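Local coordinates for lactate racemase apoprotein (Thermoanaerobacterium thermosaccharolyticum, PDB 2YJG) that interconverts the D- and L-isomers of lactate once it carries its nickel-pincer nucleotide cofactor, and works as a homodimer, at residues V240-S243 / I247-A250; K336-V341 / D386-P391. All coordinates share one frame; numbering follows the deposited sequence.

Contact 1 comes first in the sequence and is complete before contact 2 begins; their centres are about 37 Å apart, across the middle of the chain, and their nearest atoms about 25 Å apart. Contact 1 closes the hairpin of strands 233-241 and 247-253, which ends the mixed sheet containing strands 66-71 and 164-170. Contact 2 belongs to the C-terminal family region and its parallel sheet: it sets the start of helix 338-346 against the turn between helix 381-386 and outermost strand 390-392. With no sheet in common, each settles its own part of the fold. Contact 1 passes fairly near Arg75, a probable cofactor-binding residue, whereas contact 2 is remote from the probable cofactor and substrate residues.

Contact 1. Residues V240-S243 / I247-A250; sequences VIDS and IVNA
Val240 faces both Val248 and Asn249, the signature of a classic beta bulge in the antiparallel hairpin of strands 233-241 and 247-253. Val240 N gives a nearly straight hydrogen bond (172°) to Asn249 O at 2.9 Å, reaching it from above the carbonyl plane. Val240 O takes Val248 N at 2.9 Å, close to the C=O axis, and a weak bond from Asn249 N at 3.4 Å. One carbonyl thus serves two successive amides, and the extra residue is absorbed without stranding either. Val240 CG1 lies opposite its backbone N (chi1 175°) and meets Val248 CG2 at 4.0 Å; a beta-branched valine suits the extended backbone at Val240. Ile241 then pairs with Ile247 as a non-hydrogen-bonded pair, its CG2 4.1 Å from Ile247 CG1. Ile241 also touches Pro76, next to Arg75, which probably binds the nickel cofactor, while Ile247 packs on Val43 of helix 39-48, where an apolar branched chain suits the buried place. Asp242 begins the turn: its carboxylate OD1 accepts from Lys246 N, tying the turn's two ends together, and its CB lies 4.1 Å from Val248 CG1.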
loop_
_atom_site.group_PDB
_atom_site.type_symbol
_atom_site.label_atom_id
_atom_site.label_comp_id
_atom_site.label_asym_id
_atom_site.label_seq_id
_atom_site.Cartn_x
_atom_site.Cartn_y
_atom_site.Cartn_z
ATOM N N VAL A 240 -11.749 20.629 11.297
ATOM C CA VAL A 240 -12.241 21.669 10.427
ATOM C C VAL A 240 -11.005 22.112 9.672
ATOM O O VAL A 240 -9.963 22.375 10.256
ATOM C CB VAL A 240 -12.869 22.781 11.174
ATOM C CG1 VAL A 240 -13.245 23.887 10.191
ATOM C CG2 VAL A 240 -14.118 22.280 11.963
ATOM N N ILE A 241 -11.125 22.204 8.362
ATOM C CA ILE A 241 -9.981 22.459 7.526
ATOM C C ILE A 241 -10.276 23.681 6.627
ATOM O O ILE A 241 -11.433 23.974 6.330
ATOM C CB ILE A 241 -9.580 21.191 6.686
ATOM C CG1 ILE A 241 -10.707 20.759 5.729
ATOM C CG2 ILE A 241 -9.221 19.999 7.583
ATOM C CD1 ILE A 241 -10.336 19.631 4.613
ATOM N N ASP A 242 -9.218 24.376 6.212
ATOM C CA ASP A 242 -9.350 25.520 5.320
ATOM C C ASP A 242 -9.329 25.074 3.864
ATOM O O ASP A 242 -9.261 23.877 3.578
ATOM C CB ASP A 242 -8.285 26.594 5.660
ATOM C CG ASP A 242 -6.852 26.171 5.354
ATOM O OD1 ASP A 242 -6.619 25.159 4.679
ATOM O OD2 ASP A 242 -5.909 26.876 5.824
ATOM N N SER A 243 -9.419 26.029 2.935
ATOM C CA SER A 243 -9.272 25.735 1.479
ATOM C C SER A 243 -8.119 24.808 1.109
ATOM O O SER A 243 -8.274 23.861 0.317
ATOM C CB SER A 243 -9.076 27.040 0.706
ATOM O OG SER A 243 -9.756 28.071 1.373
ATOM N N ILE A 247 -5.564 21.824 8.769
ATOM C CA ILE A 247 -6.397 21.756 9.970
ATOM C C ILE A 247 -6.316 23.083 10.669
ATOM O O ILE A 247 -5.197 23.553 10.915
ATOM C CB ILE A 247 -5.943 20.629 10.949
ATOM C CG1 ILE A 247 -6.169 19.267 10.280
ATOM C CG2 ILE A 247 -6.678 20.715 12.295
ATOM C CD1 ILE A 247 -5.487 18.070 11.012
ATOM N N VAL A 248 -7.475 23.681 10.952
ATOM C CA VAL A 248 -7.602 24.960 11.694
ATOM C C VAL A 248 -8.315 24.851 13.042
ATOM O O VAL A 248 -8.218 25.745 13.915
ATOM C CB VAL A 248 -8.224 26.064 10.818
ATOM C CG1 VAL A 248 -7.346 26.354 9.643
ATOM C CG2 VAL A 248 -9.633 25.675 10.369
ATOM N N ASN A 249 -9.019 23.751 13.255
ATOM C CA ASN A 249 -9.615 23.403 14.524
ATOM C C ASN A 249 -9.918 21.891 14.508
ATOM O O ASN A 249 -9.919 21.239 13.459
ATOM C CB ASN A 249 -10.909 24.202 14.768
ATOM C CG ASN A 249 -11.196 24.519 16.261
ATOM O OD1 ASN A 249 -10.703 23.883 17.205
ATOM N ND2 ASN A 249 -12.043 25.499 16.457
ATOM N N ALA A 250 -10.271 21.400 15.667
ATOM C CA ALA A 250 -10.527 20.000 15.915
ATOM C C ALA A 250 -11.341 19.792 17.167
ATOM O O ALA A 250 -11.185 20.544 18.179
ATOM C CB ALA A 250 -9.193 19.221 15.992
#

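Contact 2. Residues K336-V341 / D386-P391; sequences KDPQDV and DMFMTP
Phe388 lays its ring over Asp337 and Pro338 at the start of helix 338-346. Its CB is 4.1 Å from Pro338 CG. CG, anti to the carbonyl carbon (chi1 -49°), sets the ring against the helix start and sits 3.8 Å from Pro338 CD. Phe388 CD2 comes closer to Pro338 CD, at 3.7 Å, and CE2 is 3.7 Å from Asp337 CA, with Val341 CG2 near the ring plane at its edge. CE1 reaches Lys336 O at 3.7 Å, and at the tip CZ comes within 3.5 Å of Asp337 N. Two CH-pi contacts result on one face. Asp337 CA stands 3.8 Å from the centroid of the Phe388 ring, 22° off the ring normal. Pro338 CD lies 4.1 Å from the centroid of the Phe388 ring. The opposite face has Asp386 O above its centre.

Each end is a helix terminus. Asp337 is the N-cap, its OD1 accepting from Asp340 N, and proline suits the first turn, where amides have no helical acceptor and its missing N-H costs nothing. Phe388, with positive phi, is the C-prime residue of the Schellman motif closing helix 381-386. With the ring cut back to an alanine here, Asp337 CA and Pro338 CD would probably lose their aromatic partner and a gap would probably open between the helix ends. C-H groups beside amide atoms are somewhat polarised, so the pi face probably attracts them beyond simple apolar contact.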
loop_
_atom_site.group_PDB
_atom_site.type_symbol
_atom_site.label_atom_id
_atom_site.label_comp_id
_atom_site.label_asym_id
_atom_site.label_seq_id
_atom_site.Cartn_x
_atom_site.Cartn_y
_atom_site.Cartn_z
ATOM N N LYS A 336 -40.641 16.997 -19.163
ATOM C CA LYS A 336 -41.183 18.204 -19.846
ATOM C C LYS A 336 -40.637 19.522 -19.336
ATOM O O LYS A 336 -40.573 20.521 -20.068
ATOM C CB LYS A 336 -42.699 18.264 -19.695
ATOM C CG LYS A 336 -43.474 17.107 -20.357
ATOM C CD LYS A 336 -45.014 17.260 -20.301
ATOM C CE LYS A 336 -45.586 17.237 -18.870
ATOM N NZ LYS A 336 -47.092 17.197 -18.794
ATOM N N ASP A 337 -40.386 19.575 -18.039
ATOM C CA ASP A 337 -39.961 20.792 -17.371
ATOM C C ASP A 337 -39.591 20.397 -15.969
ATOM O O ASP A 337 -39.773 19.235 -15.588
ATOM C CB ASP A 337 -41.063 21.866 -17.367
ATOM C CG ASP A 337 -42.399 21.387 -16.813
ATOM O OD1 ASP A 337 -42.467 20.513 -15.909
ATOM O OD2 ASP A 337 -43.419 21.978 -17.261
ATOM N N PRO A 338 -39.076 21.344 -15.184
ATOM C CA PRO A 338 -38.678 20.933 -13.840
ATOM C C PRO A 338 -39.805 20.399 -12.923
ATOM O O PRO A 338 -39.507 19.543 -12.055
ATOM C CB PRO A 338 -38.037 22.194 -13.257
ATOM C CG PRO A 338 -37.630 23.030 -14.501
ATOM C CD PRO A 338 -38.536 22.650 -15.601
ATOM N N GLN A 339 -41.035 20.930 -13.040
ATOM C CA GLN A 339 -42.135 20.460 -12.231
ATOM C C GLN A 339 -42.400 18.979 -12.573
ATOM O O GLN A 339 -42.708 18.203 -11.674
ATOM C CB GLN A 339 -43.430 21.225 -12.483
ATOM C CG GLN A 339 -44.551 20.769 -11.622
ATOM C CD GLN A 339 -44.282 21.010 -10.157
ATOM O OE1 GLN A 339 -44.329 20.074 -9.302
ATOM N NE2 GLN A 339 -44.003 22.254 -9.818
ATOM N N ASP A 340 -42.211 18.602 -13.842
ATOM C CA ASP A 340 -42.403 17.191 -14.272
ATOM C C ASP A 340 -41.346 16.304 -13.529
ATOM O O ASP A 340 -41.668 15.276 -12.972
ATOM C CB ASP A 340 -42.259 17.109 -15.783
ATOM C CG ASP A 340 -42.815 15.831 -16.382
ATOM O OD1 ASP A 340 -43.726 15.230 -15.799
ATOM O OD2 ASP A 340 -42.307 15.441 -17.448
ATOM N N VAL A 341 -40.098 16.757 -13.504
ATOM C CA VAL A 341 -39.034 16.063 -12.834
ATOM C C VAL A 341 -39.371 15.850 -11.385
ATOM O O VAL A 341 -39.291 14.701 -10.897
ATOM C CB VAL A 341 -37.669 16.769 -12.984
ATOM C CG1 VAL A 341 -36.608 16.098 -12.033
ATOM C CG2 VAL A 341 -37.292 16.857 -14.514
ATOM N N ASP A 386 -30.435 21.242 -21.993
ATOM C CA ASP A 386 -31.215 20.036 -21.817
ATOM C C ASP A 386 -31.748 19.942 -20.380
ATOM O O ASP A 386 -32.730 19.273 -20.128
ATOM C CB ASP A 386 -30.357 18.797 -22.099
ATOM C CG ASP A 386 -30.137 18.526 -23.592
ATOM O OD1 ASP A 386 -30.686 19.225 -24.427
ATOM O OD2 ASP A 386 -29.396 17.578 -23.880
ATOM N N MET A 387 -31.088 20.613 -19.437
ATOM C CA MET A 387 -31.480 20.624 -18.033
ATOM C C MET A 387 -32.244 21.895 -17.630
ATOM O O MET A 387 -32.272 22.288 -16.475
ATOM C CB MET A 387 -30.260 20.362 -17.137
ATOM C CG MET A 387 -29.643 19.007 -17.428
ATOM S SD MET A 387 -28.207 18.565 -16.439
ATOM C CE MET A 387 -29.033 18.017 -14.956
ATOM N N PHE A 388 -32.948 22.463 -18.597
ATOM C CA PHE A 388 -33.785 23.620 -18.406
ATOM C C PHE A 388 -33.051 24.789 -17.762
ATOM O O PHE A 388 -33.647 25.539 -17.012
ATOM C CB PHE A 388 -35.009 23.252 -17.591
ATOM C CG PHE A 388 -35.725 22.018 -18.112
ATOM C CD1 PHE A 388 -36.287 22.015 -19.356
ATOM C CD2 PHE A 388 -35.803 20.880 -17.350
ATOM C CE1 PHE A 388 -36.941 20.907 -19.832
ATOM C CE2 PHE A 388 -36.450 19.777 -17.812
ATOM C CZ PHE A 388 -37.010 19.790 -19.070
ATOM N N MET A 389 -31.753 24.919 -18.045
ATOM C CA MET A 389 -30.982 26.058 -17.631
ATOM C C MET A 389 -30.486 26.804 -18.895
ATOM O O MET A 389 -30.818 26.398 -20.033
ATOM C CB MET A 389 -29.863 25.603 -16.739
ATOM C CG MET A 389 -30.404 25.062 -15.472
ATOM S SD MET A 389 -29.126 24.603 -14.380
ATOM C CE MET A 389 -28.543 23.038 -15.101
ATOM N N THR A 390 -29.776 27.920 -18.706
ATOM C CA THR A 390 -29.282 28.707 -19.829
ATOM C C THR A 390 -27.792 28.850 -19.660
ATOM O O THR A 390 -27.294 29.344 -18.592
ATOM C CB THR A 390 -29.900 30.102 -19.873
ATOM O OG1 THR A 390 -31.305 30.007 -19.901
ATOM C CG2 THR A 390 -29.399 30.891 -21.075
ATOM N N PRO A 391 -27.049 28.403 -20.675
ATOM C CA PRO A 391 -25.606 28.558 -20.638
ATOM C C PRO A 391 -25.195 30.006 -20.966
ATOM O O PRO A 391 -25.918 30.711 -21.683
ATOM C CB PRO A 391 -25.138 27.620 -21.735
ATOM C CG PRO A 391 -26.286 27.583 -22.707
ATOM C CD PRO A 391 -27.525 27.889 -21.969
#